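Local coordinates for importin-95 (Chaetomium thermophilum, PDB 4XRI), which serves as a nuclear transport receptor of the importin-beta family, importing various protein cargoes, and probably binds a small GTPase as its relatives do, at residues S437-L442 with P474-S479; G443-T446 with A452-P455; P461-L466 with M485-R490; N500-H505 with S535-N540. The protein carries 2 engineered substitutions. All coordinates share one frame; numbering follows the deposited sequence.

Contact 1: S437-L442 with P474-S479; sequences STAYAL and PKMAAS
A439 and S479 meet where helix 432-449 passes the first turn of helix 477-490, a case in which small residues let two helices of a HEAT-repeat solenoid come close. Along 437-442 the touching begins at A439, whose CB points toward the other segment and lies 3.8 Å from S479 CB. The same methyl is approached by the end of M476, with A439 CB 4.2 Å from M476 CE. That reach depends on a bent chain: M476 CG stands between the backbone N and the carbonyl carbon (chi1 56°), and a turn at chi3 of -64° brings the terminal methyl back over the alanine. M476 also rests on I432, R435 and D436, in the first turns of helix 432-449.

Next, Y440 CA lies 5.0 Å from S479 CA, the closest pair of CA atoms between the two segments. Its CB lies 3.9 Å from S479 OG, and the hydroxyl is set obliquely to the ring. The ring itself stacks with W482, a turn further along helix 477-490. No hydrogen bond joins the two segments directly; S479 OG instead bonds to D436 OD1, just ahead of 437-442. The chemistry is therefore divided: the methyls of A439 and M476 and the CB of S479 make the apolar fit, while the S479 hydroxyl finds its polar partner on the preceding turn of the opposing helix.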
# COMPACT_ATOMS: atom_id res chain seq x y z
N SER A 437 6.43 22.84 10.74
CA SER A 437 5.32 22.99 9.80
C SER A 437 5.71 23.88 8.64
O SER A 437 5.21 23.73 7.53
CB SER A 437 4.09 23.57 10.51
OG SER A 437 3.64 22.71 11.54
N THR A 438 6.62 24.82 8.90
CA THR A 438 7.11 25.72 7.86
C THR A 438 7.99 24.97 6.87
O THR A 438 7.84 25.12 5.65
CB THR A 438 7.90 26.89 8.46
OG1 THR A 438 7.04 27.69 9.28
CG2 THR A 438 8.49 27.75 7.36
N ALA A 439 8.90 24.16 7.40
CA ALA A 439 9.78 23.35 6.57
C ALA A 439 8.99 22.42 5.66
O ALA A 439 9.26 22.33 4.46
CB ALA A 439 10.74 22.55 7.44
N TYR A 440 8.00 21.75 6.23
CA TYR A 440 7.15 20.82 5.49
C TYR A 440 6.34 21.55 4.42
O TYR A 440 6.16 21.04 3.32
CB TYR A 440 6.21 20.09 6.45
CG TYR A 440 5.43 18.96 5.80
CD1 TYR A 440 6.00 17.70 5.67
CD2 TYR A 440 4.14 19.16 5.34
CE1 TYR A 440 5.30 16.66 5.09
CE2 TYR A 440 3.43 18.12 4.75
CZ TYR A 440 4.01 16.88 4.63
OH TYR A 440 3.31 15.85 4.04
N ALA A 441 5.85 22.73 4.77
CA ALA A 441 5.08 23.55 3.84
C ALA A 441 5.94 23.97 2.66
O ALA A 441 5.47 24.04 1.53
CB ALA A 441 4.50 24.77 4.55
N LEU A 442 7.21 24.26 2.94
CA LEU A 442 8.16 24.62 1.89
C LEU A 442 8.42 23.43 0.97
O LEU A 442 8.66 23.61 -0.22
CB LEU A 442 9.47 25.12 2.51
CG LEU A 442 9.41 26.53 3.12
CD1 LEU A 442 10.62 26.78 4.01
CD2 LEU A 442 9.33 27.57 2.01
N PRO A 474 16.91 18.80 15.36
CA PRO A 474 16.47 17.43 15.07
C PRO A 474 14.96 17.28 14.87
O PRO A 474 14.54 16.48 14.04
CB PRO A 474 16.92 16.65 16.31
CG PRO A 474 18.11 17.40 16.80
CD PRO A 474 17.81 18.85 16.53
N LYS A 475 14.18 18.03 15.64
CA LYS A 475 12.72 17.93 15.59
C LYS A 475 12.16 18.24 14.20
O LYS A 475 11.11 17.72 13.81
CB LYS A 475 12.10 18.87 16.63
CG LYS A 475 10.58 19.03 16.56
CD LYS A 475 9.84 17.83 17.12
CE LYS A 475 8.36 18.15 17.29
NZ LYS A 475 7.75 18.64 16.02
N MET A 476 12.87 19.07 13.44
CA MET A 476 12.41 19.45 12.11
C MET A 476 13.30 18.85 11.01
O MET A 476 13.09 19.13 9.82
CB MET A 476 12.37 20.97 11.98
CG MET A 476 13.68 21.66 12.29
SD MET A 476 13.54 23.45 12.34
CE MET A 476 13.08 23.79 10.65
N ALA A 477 14.27 18.04 11.41
CA ALA A 477 15.24 17.44 10.49
C ALA A 477 14.58 16.69 9.33
O ALA A 477 14.94 16.90 8.17
CB ALA A 477 16.17 16.50 11.24
N ALA A 478 13.62 15.84 9.66
CA ALA A 478 12.91 15.04 8.66
C ALA A 478 12.23 15.92 7.62
O ALA A 478 12.38 15.70 6.41
CB ALA A 478 11.89 14.13 9.33
N SER A 479 11.49 16.92 8.09
CA SER A 479 10.81 17.88 7.22
C SER A 479 11.79 18.63 6.32
O SER A 479 11.56 18.77 5.12
CB SER A 479 10.01 18.88 8.06
OG SER A 479 8.86 18.27 8.63

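Contact 2: G443-T446 with A452-P455; sequences GRIT and AIDP
I453 folds back onto T446 and I445 in the turn between two successive helices of the HEAT-repeat array, 432-449 and 455-472. The contact illustrates how a short connection can be tied to the helix it leaves: a single isoleucine carries the linker's side of it. The tight part is a buried apolar patch around I453 CD1. That methyl lies 3.8 Å from T446 CA and 4.3 Å from I445 CG2, so it sits against the last part of the helix, with the backbone of T446 beneath it. The two side chains of T446 and I453 cross at about a right angle. I445, for its part, turns to V416, M420 and L423 of helix 409-425, which places the patch between the linker and that neighbouring helix.

The looser side begins immediately beyond I453. D454 and P455 are partly exposed and run away from 443-446, D454 taking the N-cap position of helix 455-472 and P455 opening that helix. With its CG1 anti to the carbonyl carbon (chi1 -39°), I453 extends CD1 toward the threonine. The hydroxyl there is already engaged, for T446 OG1 is hydrogen-bonded to L442 O, and I453 CD1 packs 3.6 Å from this same T446 OG1.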
# COMPACT_ATOMS: atom_id res chain seq x y z
N GLY A 443 8.37 22.23 1.54
CA GLY A 443 8.52 21.02 0.76
C GLY A 443 7.31 20.80 -0.13
O GLY A 443 7.45 20.46 -1.30
N ARG A 444 6.13 21.00 0.44
CA ARG A 444 4.88 20.94 -0.32
C ARG A 444 4.91 21.93 -1.48
O ARG A 444 4.49 21.61 -2.59
CB ARG A 444 3.68 21.23 0.59
CG ARG A 444 3.37 20.12 1.59
CD ARG A 444 2.54 19.02 0.95
NE ARG A 444 1.18 19.46 0.62
CZ ARG A 444 0.23 18.68 0.12
NH1 ARG A 444 0.48 17.40 -0.11
NH2 ARG A 444 -0.97 19.18 -0.14
N ILE A 445 5.41 23.13 -1.20
CA ILE A 445 5.48 24.18 -2.21
C ILE A 445 6.43 23.82 -3.35
O ILE A 445 6.05 23.92 -4.52
CB ILE A 445 5.94 25.52 -1.58
CG1 ILE A 445 4.79 26.14 -0.80
CG2 ILE A 445 6.43 26.48 -2.65
CD1 ILE A 445 5.11 27.50 -0.25
N THR A 446 7.64 23.41 -3.00
CA THR A 446 8.62 22.99 -4.00
C THR A 446 8.08 21.85 -4.85
O THR A 446 8.20 21.86 -6.08
CB THR A 446 9.94 22.53 -3.34
OG1 THR A 446 10.51 23.62 -2.60
CG2 THR A 446 10.93 22.06 -4.39
N ALA A 452 7.17 28.12 -9.72
CA ALA A 452 6.89 29.45 -9.18
C ALA A 452 8.07 29.99 -8.38
O ALA A 452 8.19 31.20 -8.17
CB ALA A 452 5.64 29.41 -8.32
N ILE A 453 8.94 29.09 -7.93
CA ILE A 453 10.14 29.50 -7.22
C ILE A 453 11.22 29.93 -8.20
O ILE A 453 11.65 29.14 -9.03
CB ILE A 453 10.70 28.36 -6.34
CG1 ILE A 453 9.57 27.57 -5.67
CG2 ILE A 453 11.68 28.91 -5.30
CD1 ILE A 453 10.06 26.36 -4.91
N ASP A 454 11.66 31.18 -8.10
CA ASP A 454 12.77 31.63 -8.92
C ASP A 454 14.08 31.40 -8.19
O ASP A 454 14.26 31.86 -7.06
CB ASP A 454 12.63 33.10 -9.30
CG ASP A 454 13.56 33.50 -10.43
OD1 ASP A 454 13.13 33.48 -11.60
OD2 ASP A 454 14.73 33.83 -10.14
N PRO A 455 15.01 30.67 -8.84
CA PRO A 455 16.32 30.31 -8.28
C PRO A 455 17.10 31.51 -7.78
O PRO A 455 17.50 31.56 -6.62
CB PRO A 455 17.03 29.65 -9.47
CG PRO A 455 15.93 29.16 -10.35
CD PRO A 455 14.82 30.15 -10.20

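Contact 3: P461-L466 with M485-R490; sequences PLIRSL and MNIAER
One extended branch carries I487 CD1 to its partners: CG1 lies anti to the carbonyl carbon (chi1 -67°) and CD1 continues outward, while CG2 stays on the flank. Opposite it, L462 and L466 use different torsions to converge on the same methyl. L462 holds CG anti to its backbone N (chi1 177°), whereas L466 holds CG anti to its carbonyl carbon, and from successive turns of helix 455-472 both reach I487 tip to tip. L466 CD1 comes to 3.5 Å from I487 CD1, and L462 CD2 to 3.7 Å from the same I487 CD1.

I463 approaches differently. Its CB does not point at the other helix, yet its CD1 swings across to lie 3.6 Å from I487 CG2, so that the two isoleucines cross obliquely and the flank is filled as well as the tip. All four residues are buried, and no hydrogen bond links the two segments. Within helix 455-472, L462 O accepts from L466 N and also from S465 OG, with S465 OG 2.7 Å from L462 O.

The core extends beyond the pair, since L462 touches L442, I487 touches T446, and L502 lies on both I463 and I487. The axes of the two short segments approach to 11.6 Å at 149°, a roughly antiparallel pairing bridged entirely by branched aliphatic side chains. Such a pair of consecutive antiparallel helices, closed by an apolar seam, is typical of the HEAT-repeat architecture of importin-beta receptors.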
# COMPACT_ATOMS: atom_id res chain seq x y z
N PRO A 461 18.42 31.27 -0.09
CA PRO A 461 17.92 31.38 1.29
C PRO A 461 17.11 30.16 1.71
O PRO A 461 17.23 29.71 2.85
CB PRO A 461 17.03 32.63 1.25
CG PRO A 461 17.56 33.42 0.11
CD PRO A 461 17.96 32.41 -0.91
N LEU A 462 16.30 29.64 0.80
CA LEU A 462 15.50 28.45 1.06
C LEU A 462 16.38 27.29 1.50
O LEU A 462 16.16 26.72 2.56
CB LEU A 462 14.69 28.06 -0.18
CG LEU A 462 13.86 26.78 -0.09
CD1 LEU A 462 12.89 26.86 1.07
CD2 LEU A 462 13.12 26.54 -1.40
N ILE A 463 17.38 26.97 0.68
CA ILE A 463 18.31 25.90 0.99
C ILE A 463 19.04 26.15 2.31
O ILE A 463 19.22 25.24 3.12
CB ILE A 463 19.35 25.71 -0.16
CG1 ILE A 463 18.88 24.63 -1.13
CG2 ILE A 463 20.72 25.34 0.38
CD1 ILE A 463 17.96 25.13 -2.21
N ARG A 464 19.45 27.40 2.52
CA ARG A 464 20.22 27.76 3.71
C ARG A 464 19.40 27.55 4.99
O ARG A 464 19.92 27.05 5.99
CB ARG A 464 20.70 29.21 3.62
CG ARG A 464 21.84 29.55 4.57
CD ARG A 464 22.41 30.92 4.27
NE ARG A 464 21.42 31.98 4.45
CZ ARG A 464 21.56 33.22 3.99
NH1 ARG A 464 20.61 34.12 4.21
NH2 ARG A 464 22.65 33.56 3.31
N SER A 465 18.13 27.94 4.94
CA SER A 465 17.24 27.81 6.09
C SER A 465 16.94 26.35 6.40
O SER A 465 16.88 25.95 7.56
CB SER A 465 15.93 28.56 5.84
OG SER A 465 15.18 27.95 4.81
N LEU A 466 16.76 25.55 5.35
CA LEU A 466 16.49 24.13 5.51
C LEU A 466 17.69 23.40 6.09
O LEU A 466 17.55 22.56 6.98
CB LEU A 466 16.09 23.51 4.17
CG LEU A 466 14.80 24.07 3.57
CD1 LEU A 466 14.70 23.71 2.10
CD2 LEU A 466 13.59 23.55 4.33
N MET A 485 15.12 17.28 -0.56
CA MET A 485 15.03 16.25 -1.59
C MET A 485 14.18 16.72 -2.77
O MET A 485 14.56 16.55 -3.93
CB MET A 485 14.47 14.96 -1.02
CG MET A 485 15.47 14.12 -0.23
SD MET A 485 14.87 12.44 0.03
CE MET A 485 13.40 12.76 1.01
N ASN A 486 13.02 17.29 -2.45
CA ASN A 486 12.14 17.88 -3.46
C ASN A 486 12.87 18.89 -4.34
O ASN A 486 12.76 18.84 -5.57
CB ASN A 486 10.94 18.57 -2.79
CG ASN A 486 9.89 17.58 -2.33
OD1 ASN A 486 9.73 16.51 -2.92
ND2 ASN A 486 9.15 17.94 -1.29
N ILE A 487 13.62 19.78 -3.71
CA ILE A 487 14.38 20.81 -4.40
C ILE A 487 15.42 20.21 -5.34
O ILE A 487 15.56 20.64 -6.49
CB ILE A 487 15.08 21.73 -3.40
CG1 ILE A 487 14.05 22.55 -2.63
CG2 ILE A 487 16.07 22.65 -4.10
CD1 ILE A 487 14.60 23.19 -1.38
N ALA A 488 16.16 19.22 -4.85
CA ALA A 488 17.16 18.52 -5.65
C ALA A 488 16.51 17.86 -6.87
O ALA A 488 17.09 17.84 -7.96
CB ALA A 488 17.89 17.49 -4.81
N GLU A 489 15.31 17.33 -6.68
CA GLU A 489 14.57 16.68 -7.76
C GLU A 489 14.06 17.69 -8.78
O GLU A 489 14.06 17.42 -9.98
CB GLU A 489 13.39 15.88 -7.19
CG GLU A 489 13.79 14.61 -6.46
CD GLU A 489 12.62 13.96 -5.75
OE1 GLU A 489 11.48 14.47 -5.89
OE2 GLU A 489 12.83 12.95 -5.05
N ARG A 490 13.62 18.85 -8.30
CA ARG A 490 12.98 19.85 -9.16
C ARG A 490 13.97 20.77 -9.87
O ARG A 490 13.66 21.32 -10.92
CB ARG A 490 12.00 20.69 -8.34
CG ARG A 490 10.85 19.89 -7.74
CD ARG A 490 9.97 19.28 -8.81
NE ARG A 490 9.11 18.23 -8.26
CZ ARG A 490 8.16 17.61 -8.95
NH1 ARG A 490 7.94 17.94 -10.22
NH2 ARG A 490 7.43 16.66 -8.38

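Contact 4: N500-H505 with S535-N540; sequences NPLTPH and SVFVQN
L502 and F537 supply the apolar part of this contact. L502 CD1 stands 3.6 Å from F537 CE2, with CZ of the same ring only slightly further off; the methyl approaches the ring obliquely, and the two side chains cross at about a right angle.

Polar interactions gather round the start of helix 503-516, where N500 and T503 form a capping box. N500 N donates to T503 OG1 at 2.8 Å in a nearly straight bond (176°), and N500 OD1 accepts a weak bond from L502 N. The asparagine's torsion places CG between the backbone N and the carbonyl carbon (chi1 62°), which turns the amide inward. Its ND2 is hydrogen-bonded to A492 O and also lies 2.9 Å from N540 O across the contact.

At the C-terminal end of helix 524-539, N540 ND2 donates to V536 O at 2.7 Å. This carbonyl also accepts from N540 N, and the two donors reach it from opposite faces of its plane, fastening the side chain over the last turn.

Both halves lean on adjoining helices of the HEAT array: L502 rests on L459 of helix 455-472, and F537, in the segment that closes helix 524-539, on A488 of helix 477-490.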
# COMPACT_ATOMS: atom_id res chain seq x y z
N ASN A 500 23.14 22.95 -13.22
CA ASN A 500 21.75 23.20 -12.86
C ASN A 500 21.75 24.24 -11.73
O ASN A 500 22.83 24.57 -11.22
CB ASN A 500 21.04 21.89 -12.47
CG ASN A 500 21.65 21.20 -11.26
OD1 ASN A 500 22.04 21.84 -10.28
ND2 ASN A 500 21.72 19.88 -11.33
N PRO A 501 20.58 24.77 -11.33
CA PRO A 501 20.60 25.82 -10.30
C PRO A 501 21.32 25.46 -9.00
O PRO A 501 21.85 26.36 -8.34
CB PRO A 501 19.11 26.05 -10.03
CG PRO A 501 18.44 25.73 -11.31
CD PRO A 501 19.22 24.58 -11.89
N LEU A 502 21.35 24.19 -8.63
CA LEU A 502 21.94 23.78 -7.36
C LEU A 502 23.45 23.58 -7.43
O LEU A 502 24.11 23.44 -6.40
CB LEU A 502 21.29 22.49 -6.86
CG LEU A 502 20.04 22.66 -5.99
CD1 LEU A 502 19.62 21.32 -5.42
CD2 LEU A 502 20.30 23.66 -4.87
N THR A 503 23.99 23.57 -8.64
CA THR A 503 25.42 23.30 -8.86
C THR A 503 26.36 24.22 -8.08
O THR A 503 27.32 23.75 -7.47
CB THR A 503 25.78 23.38 -10.35
OG1 THR A 503 24.89 22.56 -11.12
CG2 THR A 503 27.21 22.93 -10.58
N PRO A 504 26.10 25.55 -8.09
CA PRO A 504 27.01 26.37 -7.28
C PRO A 504 26.81 26.17 -5.77
O PRO A 504 27.61 26.68 -4.98
CB PRO A 504 26.63 27.81 -7.68
CG PRO A 504 25.23 27.71 -8.15
CD PRO A 504 25.14 26.38 -8.83
N HIS A 505 25.78 25.43 -5.39
CA HIS A 505 25.54 25.12 -3.98
C HIS A 505 25.89 23.67 -3.64
O HIS A 505 25.82 23.27 -2.48
CB HIS A 505 24.08 25.38 -3.61
CG HIS A 505 23.63 26.79 -3.84
ND1 HIS A 505 22.77 27.14 -4.86
CD2 HIS A 505 23.92 27.94 -3.19
CE1 HIS A 505 22.55 28.44 -4.82
NE2 HIS A 505 23.24 28.95 -3.82
N SER A 535 21.96 11.23 -1.31
CA SER A 535 21.74 10.35 -2.45
C SER A 535 21.03 11.08 -3.59
O SER A 535 21.44 10.99 -4.74
CB SER A 535 20.92 9.13 -2.02
OG SER A 535 20.57 8.34 -3.15
N VAL A 536 19.97 11.81 -3.25
CA VAL A 536 19.15 12.51 -4.24
C VAL A 536 19.90 13.68 -4.87
O VAL A 536 19.75 13.96 -6.06
CB VAL A 536 17.84 13.01 -3.61
CG1 VAL A 536 17.06 13.88 -4.58
CG2 VAL A 536 16.99 11.82 -3.15
N PHE A 537 20.73 14.35 -4.07
CA PHE A 537 21.59 15.42 -4.59
C PHE A 537 22.55 14.87 -5.64
O PHE A 537 22.79 15.50 -6.67
CB PHE A 537 22.36 16.09 -3.46
CG PHE A 537 21.71 17.34 -2.93
CD1 PHE A 537 20.63 17.26 -2.07
CD2 PHE A 537 22.19 18.58 -3.29
CE1 PHE A 537 20.04 18.41 -1.58
CE2 PHE A 537 21.61 19.73 -2.81
CZ PHE A 537 20.52 19.65 -1.96
N VAL A 538 23.10 13.68 -5.36
CA VAL A 538 24.02 13.03 -6.28
C VAL A 538 23.33 12.61 -7.57
O VAL A 538 23.83 12.87 -8.66
CB VAL A 538 24.67 11.79 -5.64
CG1 VAL A 538 25.36 10.94 -6.69
CG2 VAL A 538 25.65 12.20 -4.56
N GLN A 539 22.17 11.96 -7.43
CA GLN A 539 21.39 11.50 -8.57
C GLN A 539 21.12 12.63 -9.57
O GLN A 539 21.18 12.42 -10.78
CB GLN A 539 20.06 10.90 -8.11
CG GLN A 539 20.18 9.62 -7.30
CD GLN A 539 18.84 9.11 -6.82
OE1 GLN A 539 17.79 9.55 -7.29
NE2 GLN A 539 18.86 8.18 -5.87
N ASN A 540 20.83 13.82 -9.04
CA ASN A 540 20.44 14.95 -9.87
C ASN A 540 21.57 15.94 -10.12
O ASN A 540 21.33 17.08 -10.55
CB ASN A 540 19.27 15.68 -9.21
CG ASN A 540 18.04 14.81 -9.08
OD1 ASN A 540 17.24 14.70 -10.01
ND2 ASN A 540 17.88 14.17 -7.93

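How the contacts relate
The four contacts form a continuous run along successive helices in the middle part of the sequence. Contact 3 is the hub: its centre lies 8 Å from that of contact 2, 10 Å from contact 4 and 12 Å from contact 1. Contacts 1 and 2 share helix 432-449, while contacts 1 and 3 share helix 477-490 and meet where L442 CD1 packs 3.7 Å from L462 CD1. T446 CG2 lies 3.6 Å from I487 N, linking contacts 2 and 3; A488 CA lies 3.7 Å from L502 CD1, linking 3 and 4. Contacts 1 and 4 do not touch, their nearest atoms being about 11 Å apart.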